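PDB 3E0R: C3-degrading proteinase (CppA protein) from Streptococcus pneumoniae, which probably degrades complement component C3 and is built from two sequence families of the glyoxalase clan. Local coordinates for residues I12-K17 and F151-E156; E25-E30 and D117-H122; L44-Q49 and L55-A60; H98-G103 and G134-F139. One frame throughout, in Å; residues are numbered along the deposited sequence.

Interaction 1 (I12-K17 and F151-E156); sequences IIPTLK and FEISME
Pro14 and Met155 are central to the place where two beta sheets, in a chain whose halves both belong to the glyoxalase clan, lie face against face. Strand 9-18 belongs to the larger sheet and strand 151-159 to the smaller one. The two segments come within 7.7 Å of each other at their axes, their directions differing by 65°, which is too wide and too steep for backbone pairing. Side chains therefore fill the gap.

The Pro14 ring stands up from its strand toward Ile153, meeting the methyl branch CG2 with its own CG at 3.9 Å. That branch lies anti to the backbone N of Ile153, while CG1 turns away to the edge of the Phe151 ring. Met155, present as selenomethionine, approaches the proline obliquely from further along the same strand. Its CG sits between backbone N and carbonyl carbon (chi1 71°), and a bend at chi3 (89°) brings the terminal methyl CE against two partners, 4.2 Å from Pro14 CG and 4.3 Å from Ile12 CG2. A long, flexible, apolar chain suits this span. Proline suits its position too: having no N-H to satisfy, it still offers its carbonyl to Val56 in the neighbouring strand 53-59. Leu77 and Leu199, one from each sheet, continue the apolar layer beside Ile153 and Met155.

The backbones do meet indirectly. A single water bridges the strands inside the core, donating to both Ile12 O and Ile153 O, each bond 2.8 Å long.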
loop_
_atom_site.group_PDB
_atom_site.type_symbol
_atom_site.label_atom_id
_atom_site.label_comp_id
_atom_site.label_asym_id
_atom_site.label_seq_id
_atom_site.Cartn_x
_atom_site.Cartn_y
_atom_site.Cartn_z
ATOM N N ILE A 12 5.604 6.977 -3.748
ATOM C CA ILE A 12 4.536 6.169 -4.346
ATOM C C ILE A 12 3.471 5.907 -3.297
ATOM O O ILE A 12 3.776 5.420 -2.170
ATOM C CB ILE A 12 5.068 4.844 -4.961
ATOM C CG1 ILE A 12 6.309 5.122 -5.851
ATOM C CG2 ILE A 12 3.954 4.137 -5.782
ATOM C CD1 ILE A 12 6.948 3.873 -6.470
ATOM N N ILE A 13 2.221 6.283 -3.632
ATOM C CA ILE A 13 1.053 6.058 -2.755
ATOM C C ILE A 13 0.025 5.075 -3.409
ATOM O O ILE A 13 -0.596 5.382 -4.442
ATOM C CB ILE A 13 0.372 7.364 -2.355
ATOM C CG1 ILE A 13 1.394 8.351 -1.752
ATOM C CG2 ILE A 13 -0.721 7.158 -1.328
ATOM C CD1 ILE A 13 1.157 9.752 -2.189
ATOM N N PRO A 14 -0.118 3.875 -2.806
ATOM C CA PRO A 14 -1.118 2.908 -3.214
ATOM C C PRO A 14 -2.490 3.314 -2.703
ATOM O O PRO A 14 -2.592 4.010 -1.674
ATOM C CB PRO A 14 -0.665 1.637 -2.549
ATOM C CG PRO A 14 0.113 2.130 -1.315
ATOM C CD PRO A 14 0.702 3.419 -1.654
ATOM N N THR A 15 -3.506 2.993 -3.518
ATOM C CA THR A 15 -4.913 3.069 -3.164
ATOM C C THR A 15 -5.406 1.642 -3.184
ATOM O O THR A 15 -5.316 0.952 -4.215
ATOM C CB THR A 15 -5.796 3.891 -4.166
ATOM O OG1 THR A 15 -5.361 5.269 -4.195
ATOM C CG2 THR A 15 -7.322 3.773 -3.784
ATOM N N LEU A 16 -5.913 1.217 -2.023
ATOM C CA LEU A 16 -6.605 -0.049 -1.849
ATOM C C LEU A 16 -8.105 0.227 -1.758
ATOM O O LEU A 16 -8.550 1.130 -1.035
ATOM C CB LEU A 16 -6.104 -0.765 -0.583
ATOM C CG LEU A 16 -4.585 -1.048 -0.506
ATOM C CD1 LEU A 16 -4.247 -1.835 0.787
ATOM C CD2 LEU A 16 -4.027 -1.827 -1.758
ATOM N N LYS A 17 -8.889 -0.555 -2.490
ATOM C CA LYS A 17 -10.336 -0.520 -2.358
ATOM C C LYS A 17 -10.796 -1.209 -1.046
ATOM O O LYS A 17 -10.232 -2.246 -0.644
ATOM C CB LYS A 17 -11.006 -1.085 -3.601
ATOM C CG LYS A 17 -10.679 -0.250 -4.780
ATOM C CD LYS A 17 -11.186 -0.861 -6.084
ATOM C CE LYS A 17 -12.698 -0.658 -6.326
ATOM N NZ LYS A 17 -13.315 -1.732 -7.140
ATOM N N PHE A 151 6.553 6.073 9.408
ATOM C CA PHE A 151 6.647 4.838 8.626
ATOM C C PHE A 151 6.711 5.152 7.113
ATOM O O PHE A 151 6.384 6.254 6.660
ATOM C CB PHE A 151 5.508 3.827 8.976
ATOM C CG PHE A 151 4.132 4.240 8.509
ATOM C CD1 PHE A 151 3.710 3.991 7.208
ATOM C CD2 PHE A 151 3.247 4.873 9.359
ATOM C CE1 PHE A 151 2.479 4.388 6.758
ATOM C CE2 PHE A 151 1.988 5.286 8.917
ATOM C CZ PHE A 151 1.616 5.050 7.623
ATOM N N GLU A 152 7.111 4.125 6.348
ATOM C CA GLU A 152 7.343 4.195 4.911
ATOM C C GLU A 152 6.627 2.979 4.361
ATOM O O GLU A 152 6.797 1.881 4.872
ATOM C CB GLU A 152 8.857 4.116 4.622
ATOM C CG GLU A 152 9.376 4.989 3.538
ATOM C CD GLU A 152 10.420 6.078 4.027
ATOM O OE1 GLU A 152 11.631 5.712 4.176
ATOM O OE2 GLU A 152 10.044 7.295 4.221
ATOM N N ILE A 153 5.839 3.176 3.311
ATOM C CA ILE A 153 5.113 2.115 2.633
ATOM C C ILE A 153 5.942 1.609 1.482
ATOM O O ILE A 153 6.505 2.364 0.714
ATOM C CB ILE A 153 3.743 2.593 2.055
ATOM C CG1 ILE A 153 2.827 3.077 3.162
ATOM C CG2 ILE A 153 3.004 1.493 1.192
ATOM C CD1 ILE A 153 2.539 2.185 4.176
ATOM N N SER A 154 6.024 0.303 1.358
ATOM C CA SER A 154 6.414 -0.266 0.068
ATOM C C SER A 154 5.467 -1.422 -0.179
ATOM O O SER A 154 4.533 -1.652 0.615
ATOM C CB SER A 154 7.890 -0.661 0.086
ATOM O OG SER A 154 8.181 -1.610 1.070
HETATM N N MSE A 155 5.672 -2.155 -1.262
HETATM C CA MSE A 155 4.766 -3.284 -1.523
HETATM C C MSE A 155 5.332 -4.371 -2.422
HETATM O O MSE A 155 6.246 -4.136 -3.222
HETATM C CB MSE A 155 3.489 -2.730 -2.156
HETATM C CG MSE A 155 3.710 -2.250 -3.547
HETATM SE SE MSE A 155 2.423 -0.917 -4.001
HETATM C CE MSE A 155 3.438 0.655 -3.374
ATOM N N GLU A 156 4.762 -5.557 -2.299
ATOM C CA GLU A 156 5.011 -6.613 -3.245
ATOM C C GLU A 156 3.760 -6.737 -4.090
ATOM O O GLU A 156 2.657 -6.715 -3.542
ATOM C CB GLU A 156 5.322 -7.907 -2.539
ATOM C CG GLU A 156 6.687 -7.938 -1.948
ATOM C CD GLU A 156 6.811 -8.839 -0.744
ATOM O OE1 GLU A 156 5.895 -9.635 -0.440
ATOM O OE2 GLU A 156 7.876 -8.767 -0.108
HETATM O O HOH W 1 5.635 3.358 -1.777
#

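Interaction 2 (E25-E30 and D117-H122); sequences ETFYIE and DLILIH
Tyr28 leaves helix 21-31 with CG anti to its own carbonyl carbon (chi1 -78°), whereas Phe27 takes the other course, CG anti to its backbone N (chi1 178°). The outcome is that two consecutive aromatic side chains reach from one helix toward the same residue, Ile119 of strand 118-122, from different angles.

The Tyr28 hydroxyl comes within 3.9 Å of Ile119 CD1, a van der Waals touch of the oxygen on the methyl, and CE1 of the tyrosine lies 4.5 Å from CG1 of the isoleucine. Phe27 offers its rim instead: Ile119 CG1 sits near the plane of that ring, 4.4 Å from CE2. The two rings also support each other. Phe27 CD2 stands 3.6 Å above the plane of the Tyr28 ring, over its centre, and Tyr28 CD2 in turn lies at the edge of the Phe27 ring.

A branched isoleucine suits the strand position, since CG1 and its CD1 methyl can serve both aromatics at once. Large rings suit the helix, because the backbones are far apart, with 10.2 Å between the CA atoms of Tyr28 and Ile119. Phe27 also touches Ile111 and Tyr28 touches Leu46, so the pair is held by strands of both sheets. Here the helix of one beta-alpha-beta-beta-beta module, consistent with glyoxalase-clan folds, sends its aromatics to the sheet of the next.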
loop_
_atom_site.group_PDB
_atom_site.type_symbol
_atom_site.label_atom_id
_atom_site.label_comp_id
_atom_site.label_asym_id
_atom_site.label_seq_id
_atom_site.Cartn_x
_atom_site.Cartn_y
_atom_site.Cartn_z
ATOM N N GLU A 25 -11.161 1.531 8.715
ATOM C CA GLU A 25 -10.662 2.586 9.636
ATOM C C GLU A 25 -10.173 2.001 10.948
ATOM O O GLU A 25 -9.117 2.344 11.446
ATOM C CB GLU A 25 -11.775 3.559 10.014
ATOM C CG GLU A 25 -12.301 4.451 8.931
ATOM C CD GLU A 25 -13.190 5.581 9.513
ATOM O OE1 GLU A 25 -13.854 5.365 10.542
ATOM O OE2 GLU A 25 -13.211 6.689 8.934
ATOM N N THR A 26 -10.992 1.125 11.526
ATOM C CA THR A 26 -10.666 0.497 12.789
ATOM C C THR A 26 -9.344 -0.238 12.714
ATOM O O THR A 26 -8.624 -0.316 13.701
ATOM C CB THR A 26 -11.761 -0.491 13.224
ATOM O OG1 THR A 26 -13.033 0.142 13.076
ATOM C CG2 THR A 26 -11.577 -0.917 14.666
ATOM N N PHE A 27 -9.050 -0.778 11.536
ATOM C CA PHE A 27 -7.870 -1.617 11.311
ATOM C C PHE A 27 -6.626 -0.733 11.164
ATOM O O PHE A 27 -5.656 -0.865 11.917
ATOM C CB PHE A 27 -8.098 -2.529 10.064
ATOM C CG PHE A 27 -6.934 -3.391 9.715
ATOM C CD1 PHE A 27 -6.605 -4.493 10.501
ATOM C CD2 PHE A 27 -6.153 -3.102 8.623
ATOM C CE1 PHE A 27 -5.520 -5.285 10.197
ATOM C CE2 PHE A 27 -5.062 -3.879 8.311
ATOM C CZ PHE A 27 -4.748 -4.968 9.067
ATOM N N TYR A 28 -6.697 0.211 10.236
ATOM C CA TYR A 28 -5.507 0.969 9.858
ATOM C C TYR A 28 -5.141 2.041 10.881
ATOM O O TYR A 28 -3.956 2.279 11.174
ATOM C CB TYR A 28 -5.707 1.560 8.490
ATOM C CG TYR A 28 -5.515 0.553 7.402
ATOM C CD1 TYR A 28 -4.243 0.134 7.050
ATOM C CD2 TYR A 28 -6.601 0.074 6.652
ATOM C CE1 TYR A 28 -4.050 -0.805 6.012
ATOM C CE2 TYR A 28 -6.416 -0.866 5.597
ATOM C CZ TYR A 28 -5.137 -1.302 5.312
ATOM O OH TYR A 28 -4.946 -2.183 4.298
ATOM N N ILE A 29 -6.182 2.608 11.487
ATOM C CA ILE A 29 -6.015 3.671 12.462
ATOM C C ILE A 29 -5.901 3.067 13.839
ATOM O O ILE A 29 -4.873 3.212 14.485
ATOM C CB ILE A 29 -7.179 4.724 12.419
ATOM C CG1 ILE A 29 -7.192 5.445 11.077
ATOM C CG2 ILE A 29 -7.018 5.755 13.524
ATOM C CD1 ILE A 29 -8.511 6.064 10.757
ATOM N N GLU A 30 -6.947 2.363 14.276
ATOM C CA GLU A 30 -6.981 1.900 15.648
ATOM C C GLU A 30 -5.987 0.778 15.843
ATOM O O GLU A 30 -5.229 0.772 16.811
ATOM C CB GLU A 30 -8.367 1.446 16.126
ATOM C CG GLU A 30 -9.569 2.051 15.396
ATOM C CD GLU A 30 -10.356 3.088 16.167
ATOM O OE1 GLU A 30 -11.139 2.661 17.049
ATOM O OE2 GLU A 30 -10.229 4.301 15.834
ATOM N N ASP A 117 -6.043 -8.116 2.643
ATOM C CA ASP A 117 -4.747 -7.673 2.219
ATOM C C ASP A 117 -3.811 -8.059 3.348
ATOM O O ASP A 117 -4.109 -7.833 4.517
ATOM C CB ASP A 117 -4.796 -6.170 1.996
ATOM C CG ASP A 117 -5.643 -5.784 0.770
ATOM O OD1 ASP A 117 -5.489 -6.492 -0.269
ATOM O OD2 ASP A 117 -6.429 -4.756 0.833
ATOM N N LEU A 118 -2.687 -8.683 3.003
ATOM C CA LEU A 118 -1.675 -9.074 3.991
ATOM C C LEU A 118 -0.695 -7.939 4.168
ATOM O O LEU A 118 -0.103 -7.458 3.202
ATOM C CB LEU A 118 -0.955 -10.334 3.523
ATOM C CG LEU A 118 0.048 -11.059 4.425
ATOM C CD1 LEU A 118 -0.457 -11.421 5.843
ATOM C CD2 LEU A 118 0.428 -12.320 3.727
ATOM N N ILE A 119 -0.541 -7.509 5.424
ATOM C CA ILE A 119 0.304 -6.372 5.793
ATOM C C ILE A 119 1.413 -6.882 6.674
ATOM O O ILE A 119 1.156 -7.647 7.591
ATOM C CB ILE A 119 -0.470 -5.223 6.550
ATOM C CG1 ILE A 119 -1.508 -4.454 5.697
ATOM C CG2 ILE A 119 0.496 -4.096 6.953
ATOM C CD1 ILE A 119 -2.501 -5.210 4.886
ATOM N N LEU A 120 2.646 -6.502 6.345
ATOM C CA LEU A 120 3.809 -6.744 7.165
ATOM C C LEU A 120 4.194 -5.426 7.801
ATOM O O LEU A 120 4.407 -4.455 7.098
ATOM C CB LEU A 120 4.988 -7.287 6.323
ATOM C CG LEU A 120 6.373 -7.421 7.034
ATOM C CD1 LEU A 120 6.304 -8.485 8.171
ATOM C CD2 LEU A 120 7.476 -7.758 6.104
ATOM N N ILE A 121 4.247 -5.380 9.133
ATOM C CA ILE A 121 4.789 -4.217 9.851
ATOM C C ILE A 121 6.093 -4.614 10.507
ATOM O O ILE A 121 6.120 -5.557 11.293
ATOM C CB ILE A 121 3.845 -3.678 10.950
ATOM C CG1 ILE A 121 2.438 -3.490 10.363
ATOM C CG2 ILE A 121 4.389 -2.335 11.550
ATOM C CD1 ILE A 121 1.796 -2.153 10.791
ATOM N N HIS A 122 7.155 -3.892 10.190
ATOM C CA HIS A 122 8.470 -4.265 10.618
ATOM C C HIS A 122 9.302 -3.010 10.795
ATOM O O HIS A 122 8.859 -1.930 10.527
ATOM C CB HIS A 122 9.109 -5.222 9.592
ATOM C CG HIS A 122 9.615 -4.528 8.371
ATOM N ND1 HIS A 122 10.912 -4.069 8.259
ATOM C CD2 HIS A 122 9.000 -4.193 7.216
ATOM C CE1 HIS A 122 11.068 -3.463 7.091
ATOM N NE2 HIS A 122 9.920 -3.514 6.442
#

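Interaction 3 (L44-Q49 and L55-A60); sequences LSLGDQ and LVLEEA
A beta hairpin joins strand 43-47 to strand 53-59, and its two arms meet in register through Leu44-Leu57, Ser45-Val56 and Leu46-Leu55. Each of the outer pairs is a hydrogen-bonded antiparallel pair. Leu57 N reaches Leu44 O at 2.9 Å in the carbonyl plane, and Leu44 N returns the bond to Leu57 O. In the other pair Leu46 N binds Leu55 O at 2.8 Å, almost in line with the carbonyl, while the return bond from Leu55 N to Leu46 O is longer, 3.1 Å, its donor tilted 32° out of the carbonyl plane. The central Ser45-Val56 pair is non-hydrogen-bonded; beside it, Val56 CA approaches Leu44 O at 3.3 Å in a CA-H...O contact.

Four leucines share one face of this part of the eight-stranded sheet, the side on which helix 21-31 packs. Leu55 and Leu57 press on Tyr28 there, and Leu44 lies against Glu25. Leu46 sets its CD1 methyl against both leucines of the facing strand, 3.9 Å from Leu55 CD2 and from Leu57 CG. It runs alongside Leu55, pointing the same way, but lies aslant to Leu57. Leu44 and Leu57 are neighbours as well, CD2 to CD1 at 4.2 Å. Leucine fits because its branched apolar end reaches across to the other arm while the backbone stays paired. On the reverse face Ser45 gives its hydroxyl to a hydrogen bond with Glu53, and Val56 CG1 rests 3.7 Å from Leu44 O.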
loop_
_atom_site.group_PDB
_atom_site.type_symbol
_atom_site.label_atom_id
_atom_site.label_comp_id
_atom_site.label_asym_id
_atom_site.label_seq_id
_atom_site.Cartn_x
_atom_site.Cartn_y
_atom_site.Cartn_z
ATOM N N LEU A 44 -10.388 7.784 2.484
ATOM C CA LEU A 44 -9.589 8.010 3.620
ATOM C C LEU A 44 -8.093 8.107 3.185
ATOM O O LEU A 44 -7.488 7.199 2.538
ATOM C CB LEU A 44 -9.889 6.868 4.588
ATOM C CG LEU A 44 -9.118 6.805 5.901
ATOM C CD1 LEU A 44 -9.329 8.046 6.774
ATOM C CD2 LEU A 44 -9.499 5.503 6.602
ATOM N N SER A 45 -7.529 9.249 3.529
ATOM C CA SER A 45 -6.145 9.564 3.291
ATOM C C SER A 45 -5.446 9.182 4.560
ATOM O O SER A 45 -5.751 9.745 5.571
ATOM C CB SER A 45 -5.996 11.089 3.033
ATOM O OG SER A 45 -4.687 11.454 2.643
ATOM N N LEU A 46 -4.538 8.192 4.504
ATOM C CA LEU A 46 -3.769 7.740 5.665
ATOM C C LEU A 46 -2.262 8.073 5.554
ATOM O O LEU A 46 -1.664 8.032 4.489
ATOM C CB LEU A 46 -3.938 6.219 5.909
ATOM C CG LEU A 46 -5.376 5.674 6.069
ATOM C CD1 LEU A 46 -5.406 4.195 5.678
ATOM C CD2 LEU A 46 -5.847 5.940 7.528
ATOM N N GLY A 47 -1.668 8.352 6.711
ATOM C CA GLY A 47 -0.255 8.675 6.810
ATOM C C GLY A 47 0.192 8.553 8.259
ATOM O O GLY A 47 -0.335 7.759 8.964
ATOM N N ASP A 48 1.166 9.356 8.667
ATOM C CA ASP A 48 1.761 9.291 10.017
ATOM C C ASP A 48 1.846 10.705 10.580
ATOM O O ASP A 48 1.065 11.593 10.179
ATOM C CB ASP A 48 3.127 8.525 9.997
ATOM C CG ASP A 48 4.171 9.158 9.044
ATOM O OD1 ASP A 48 4.054 10.361 8.770
ATOM O OD2 ASP A 48 5.087 8.448 8.564
ATOM N N GLN A 49 2.752 10.947 11.513
ATOM C CA GLN A 49 2.798 12.244 12.157
ATOM C C GLN A 49 3.577 13.217 11.369
ATOM O O GLN A 49 3.633 14.347 11.753
ATOM C CB GLN A 49 3.453 12.230 13.510
ATOM C CG GLN A 49 3.343 10.977 14.241
ATOM C CD GLN A 49 2.272 10.996 15.294
ATOM O OE1 GLN A 49 1.146 11.525 15.050
ATOM N NE2 GLN A 49 2.583 10.375 16.467
ATOM N N LEU A 55 -0.880 6.133 2.226
ATOM C CA LEU A 55 -1.825 5.093 1.837
ATOM C C LEU A 55 -3.185 5.741 1.690
ATOM O O LEU A 55 -3.517 6.673 2.420
ATOM C CB LEU A 55 -1.880 3.984 2.893
ATOM C CG LEU A 55 -2.867 2.827 2.596
ATOM C CD1 LEU A 55 -2.563 2.064 1.315
ATOM C CD2 LEU A 55 -2.903 1.904 3.783
ATOM N N VAL A 56 -3.956 5.293 0.710
ATOM C CA VAL A 56 -5.310 5.808 0.489
ATOM C C VAL A 56 -6.223 4.592 0.419
ATOM O O VAL A 56 -5.915 3.657 -0.293
ATOM C CB VAL A 56 -5.409 6.694 -0.819
ATOM C CG1 VAL A 56 -6.865 7.085 -1.128
ATOM C CG2 VAL A 56 -4.539 7.943 -0.699
ATOM N N LEU A 57 -7.298 4.587 1.226
ATOM C CA LEU A 57 -8.401 3.619 1.066
ATOM C C LEU A 57 -9.538 4.219 0.304
ATOM O O LEU A 57 -9.944 5.354 0.560
ATOM C CB LEU A 57 -8.957 3.146 2.395
ATOM C CG LEU A 57 -7.963 2.497 3.346
ATOM C CD1 LEU A 57 -8.775 2.005 4.486
ATOM C CD2 LEU A 57 -7.066 1.387 2.674
ATOM N N GLU A 58 -10.091 3.439 -0.600
ATOM C CA GLU A 58 -11.166 3.903 -1.447
ATOM C C GLU A 58 -12.387 2.994 -1.372
ATOM O O GLU A 58 -12.311 1.801 -1.675
ATOM C CB GLU A 58 -10.648 3.924 -2.868
ATOM C CG GLU A 58 -11.646 4.305 -3.843
ATOM C CD GLU A 58 -11.115 5.353 -4.772
ATOM O OE1 GLU A 58 -10.616 6.411 -4.278
ATOM O OE2 GLU A 58 -11.214 5.121 -5.995
ATOM N N GLU A 59 -13.520 3.573 -1.022
ATOM C CA GLU A 59 -14.741 2.789 -0.797
ATOM C C GLU A 59 -15.411 2.317 -2.086
ATOM O O GLU A 59 -15.641 3.090 -2.985
ATOM C CB GLU A 59 -15.737 3.563 0.095
ATOM C CG GLU A 59 -15.872 2.902 1.478
ATOM C CD GLU A 59 -17.019 3.494 2.297
ATOM O OE1 GLU A 59 -17.849 2.715 2.852
ATOM O OE2 GLU A 59 -17.083 4.745 2.394
ATOM N N ALA A 60 -15.707 1.035 -2.152
ATOM C CA ALA A 60 -16.492 0.477 -3.217
ATOM C C ALA A 60 -17.620 -0.380 -2.602
ATOM O O ALA A 60 -17.349 -1.270 -1.799
ATOM C CB ALA A 60 -15.595 -0.344 -4.123
#

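Interaction 4 (H98-G103 and G134-F139); sequences HRLYKG and GEKPEF
Leu100 carries this contact alone on the strand side, its forked end parting to serve two sections of the 134-139 loop. With CG anti to the backbone N (chi1 -173°), the side chain extends straight out from strand 99-102 toward the loop.

The tight part is at CD2. This methyl abuts the CD corner of the Pro137 ring at 3.4 Å, closer than carbons usually come, and at the same time lies 3.8 Å from Lys136 CG. Leucine and lysine run there at about a right angle, so that the methyl touches the base of the lysine chain. A proline is apt at this point, offering a compact apolar ring in a segment without regular helix or strand.

The other branch is held less closely. Leu100 CD1 stands 4.2 Å from Phe139 CZ, the phenylalanine approaching from the opposite direction with its ring turned obliquely to the methyl. Leu91 of helix 84-91 touches both Leu100 and Phe139, and Tyr107 meets the Phe139 ring edge-to-face, so this side of the leucine is backed by the rest of the fold.

Toward solvent the contact thins out. Lys136 is exposed, and beyond CG its chain is extended, carrying the charged end away from the leucine; toward Leu100 only its CG comes close, while the side chain also touches Ile97. The buried leucine thus faces a loop with an apolar inner side and a polar, exposed outer one. This is a connecting loop, running on from strand 131-132, folded back over a strand and helix at the edge of the second beta-alpha-beta-beta-beta unit, consistent with the glyoxalase clan.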
loop_
_atom_site.group_PDB
_atom_site.type_symbol
_atom_site.label_atom_id
_atom_site.label_comp_id
_atom_site.label_asym_id
_atom_site.label_seq_id
_atom_site.Cartn_x
_atom_site.Cartn_y
_atom_site.Cartn_z
ATOM N N HIS A 98 -1.640 -12.193 12.548
ATOM C CA HIS A 98 -1.604 -13.455 11.779
ATOM C C HIS A 98 -0.324 -14.243 12.094
ATOM O O HIS A 98 -0.363 -15.443 12.152
ATOM C CB HIS A 98 -1.704 -13.201 10.267
ATOM C CG HIS A 98 -1.680 -14.454 9.433
ATOM N ND1 HIS A 98 -2.753 -15.328 9.356
ATOM C CD2 HIS A 98 -0.725 -14.964 8.620
ATOM C CE1 HIS A 98 -2.450 -16.327 8.547
ATOM N NE2 HIS A 98 -1.225 -16.136 8.093
ATOM N N ARG A 99 0.803 -13.554 12.287
ATOM C CA ARG A 99 2.111 -14.205 12.478
ATOM C C ARG A 99 3.116 -13.214 13.029
ATOM O O ARG A 99 3.080 -12.024 12.662
ATOM C CB ARG A 99 2.600 -14.694 11.139
ATOM C CG ARG A 99 3.571 -15.818 11.210
ATOM C CD ARG A 99 3.881 -16.282 9.776
ATOM N NE ARG A 99 2.705 -16.799 9.085
ATOM C CZ ARG A 99 2.285 -18.047 9.159
ATOM N NH1 ARG A 99 2.937 -18.929 9.899
ATOM N NH2 ARG A 99 1.210 -18.410 8.493
ATOM N N LEU A 100 3.999 -13.690 13.892
ATOM C CA LEU A 100 4.962 -12.865 14.601
ATOM C C LEU A 100 6.347 -13.238 14.144
ATOM O O LEU A 100 6.635 -14.407 13.918
ATOM C CB LEU A 100 4.826 -13.075 16.122
ATOM C CG LEU A 100 5.593 -12.221 17.159
ATOM C CD1 LEU A 100 5.360 -10.673 17.057
ATOM C CD2 LEU A 100 5.228 -12.730 18.568
ATOM N N TYR A 101 7.174 -12.228 13.951
ATOM C CA TYR A 101 8.566 -12.394 13.556
ATOM C C TYR A 101 9.435 -11.597 14.514
ATOM O O TYR A 101 8.940 -10.830 15.330
ATOM C CB TYR A 101 8.827 -11.869 12.140
ATOM C CG TYR A 101 7.992 -12.496 11.053
ATOM C CD1 TYR A 101 8.497 -13.539 10.264
ATOM C CD2 TYR A 101 6.710 -12.029 10.788
ATOM C CE1 TYR A 101 7.724 -14.111 9.268
ATOM C CE2 TYR A 101 5.933 -12.581 9.820
ATOM C CZ TYR A 101 6.435 -13.622 9.034
ATOM O OH TYR A 101 5.648 -14.159 8.021
ATOM N N LYS A 102 10.737 -11.784 14.402
ATOM C CA LYS A 102 11.700 -10.864 15.005
ATOM C C LYS A 102 12.948 -10.867 14.149
ATOM O O LYS A 102 13.367 -11.917 13.656
ATOM C CB LYS A 102 12.045 -11.247 16.439
ATOM C CG LYS A 102 13.248 -10.426 17.002
ATOM C CD LYS A 102 13.287 -10.291 18.527
ATOM C CE LYS A 102 14.444 -9.348 18.984
ATOM N NZ LYS A 102 14.461 -8.022 18.273
ATOM N N GLY A 103 13.529 -9.690 13.953
ATOM C CA GLY A 103 14.802 -9.580 13.253
ATOM C C GLY A 103 15.875 -8.855 14.046
ATOM O O GLY A 103 15.814 -8.768 15.282
ATOM N N GLY A 134 7.494 -18.624 17.268
ATOM C CA GLY A 134 6.352 -19.514 17.495
ATOM C C GLY A 134 5.502 -19.095 18.684
ATOM O O GLY A 134 4.329 -18.730 18.537
ATOM N N GLU A 135 6.096 -19.126 19.870
ATOM C CA GLU A 135 5.354 -18.819 21.080
ATOM C C GLU A 135 5.293 -17.305 21.299
ATOM O O GLU A 135 6.317 -16.663 21.540
ATOM C CB GLU A 135 5.994 -19.528 22.262
ATOM C CG GLU A 135 6.057 -21.043 22.085
ATOM C CD GLU A 135 7.032 -21.692 23.035
ATOM O OE1 GLU A 135 7.423 -21.020 24.010
ATOM O OE2 GLU A 135 7.404 -22.870 22.814
ATOM N N LYS A 136 4.088 -16.744 21.196
ATOM C CA LYS A 136 3.888 -15.294 21.329
ATOM C C LYS A 136 4.304 -14.863 22.743
ATOM O O LYS A 136 3.945 -15.537 23.716
ATOM C CB LYS A 136 2.414 -14.921 21.052
ATOM C CG LYS A 136 2.155 -13.450 20.647
ATOM C CD LYS A 136 0.653 -13.186 20.299
ATOM C CE LYS A 136 0.286 -11.681 20.250
ATOM N NZ LYS A 136 -1.192 -11.443 20.086
ATOM N N PRO A 137 5.119 -13.794 22.862
ATOM C CA PRO A 137 5.344 -13.213 24.177
ATOM C C PRO A 137 4.271 -12.205 24.559
ATOM O O PRO A 137 3.365 -11.910 23.772
ATOM C CB PRO A 137 6.700 -12.510 24.039
ATOM C CG PRO A 137 6.933 -12.342 22.608
ATOM C CD PRO A 137 5.905 -13.110 21.829
ATOM N N GLU A 138 4.379 -11.707 25.785
ATOM C CA GLU A 138 3.564 -10.608 26.271
ATOM C C GLU A 138 4.398 -9.354 26.081
ATOM O O GLU A 138 5.609 -9.372 26.322
ATOM C CB GLU A 138 3.216 -10.805 27.750
ATOM C CG GLU A 138 2.603 -12.174 28.084
ATOM C CD GLU A 138 2.409 -12.380 29.572
ATOM O OE1 GLU A 138 2.540 -11.392 30.323
ATOM O OE2 GLU A 138 2.120 -13.520 30.003
ATOM N N PHE A 139 3.751 -8.277 25.635
ATOM C CA PHE A 139 4.438 -7.024 25.303
ATOM C C PHE A 139 4.052 -5.879 26.248
ATOM O O PHE A 139 2.866 -5.603 26.455
ATOM C CB PHE A 139 4.158 -6.638 23.845
ATOM C CG PHE A 139 4.788 -7.573 22.837
ATOM C CD1 PHE A 139 6.132 -7.443 22.497
ATOM C CD2 PHE A 139 4.037 -8.584 22.236
ATOM C CE1 PHE A 139 6.719 -8.301 21.580
ATOM C CE2 PHE A 139 4.614 -9.447 21.307
ATOM C CZ PHE A 139 5.957 -9.301 20.975
#

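Interaction 1 lies about 2 Å from the centre of the chain and joins the two sheets, pairing the two sequence families; interactions 2, 3 and 4 are all nested within the loop it closes. Interaction 3 sits about 10 Å away between centres, in the same sheet as strand 9-18, and strand 53-59 borders that strand directly. Helix 21-31 of interaction 2 packs on this hairpin, and its Tyr28 also meets Leu16, so the helix ties the two sheets together. Interaction 4 is peripheral, about 24 Å from interaction 1 between centres, but shares the seven-stranded sheet with strands 118-122 and 151-159; along the chain its segments alternate with those of interaction 2, interlocking helix, sheet and outlying loop.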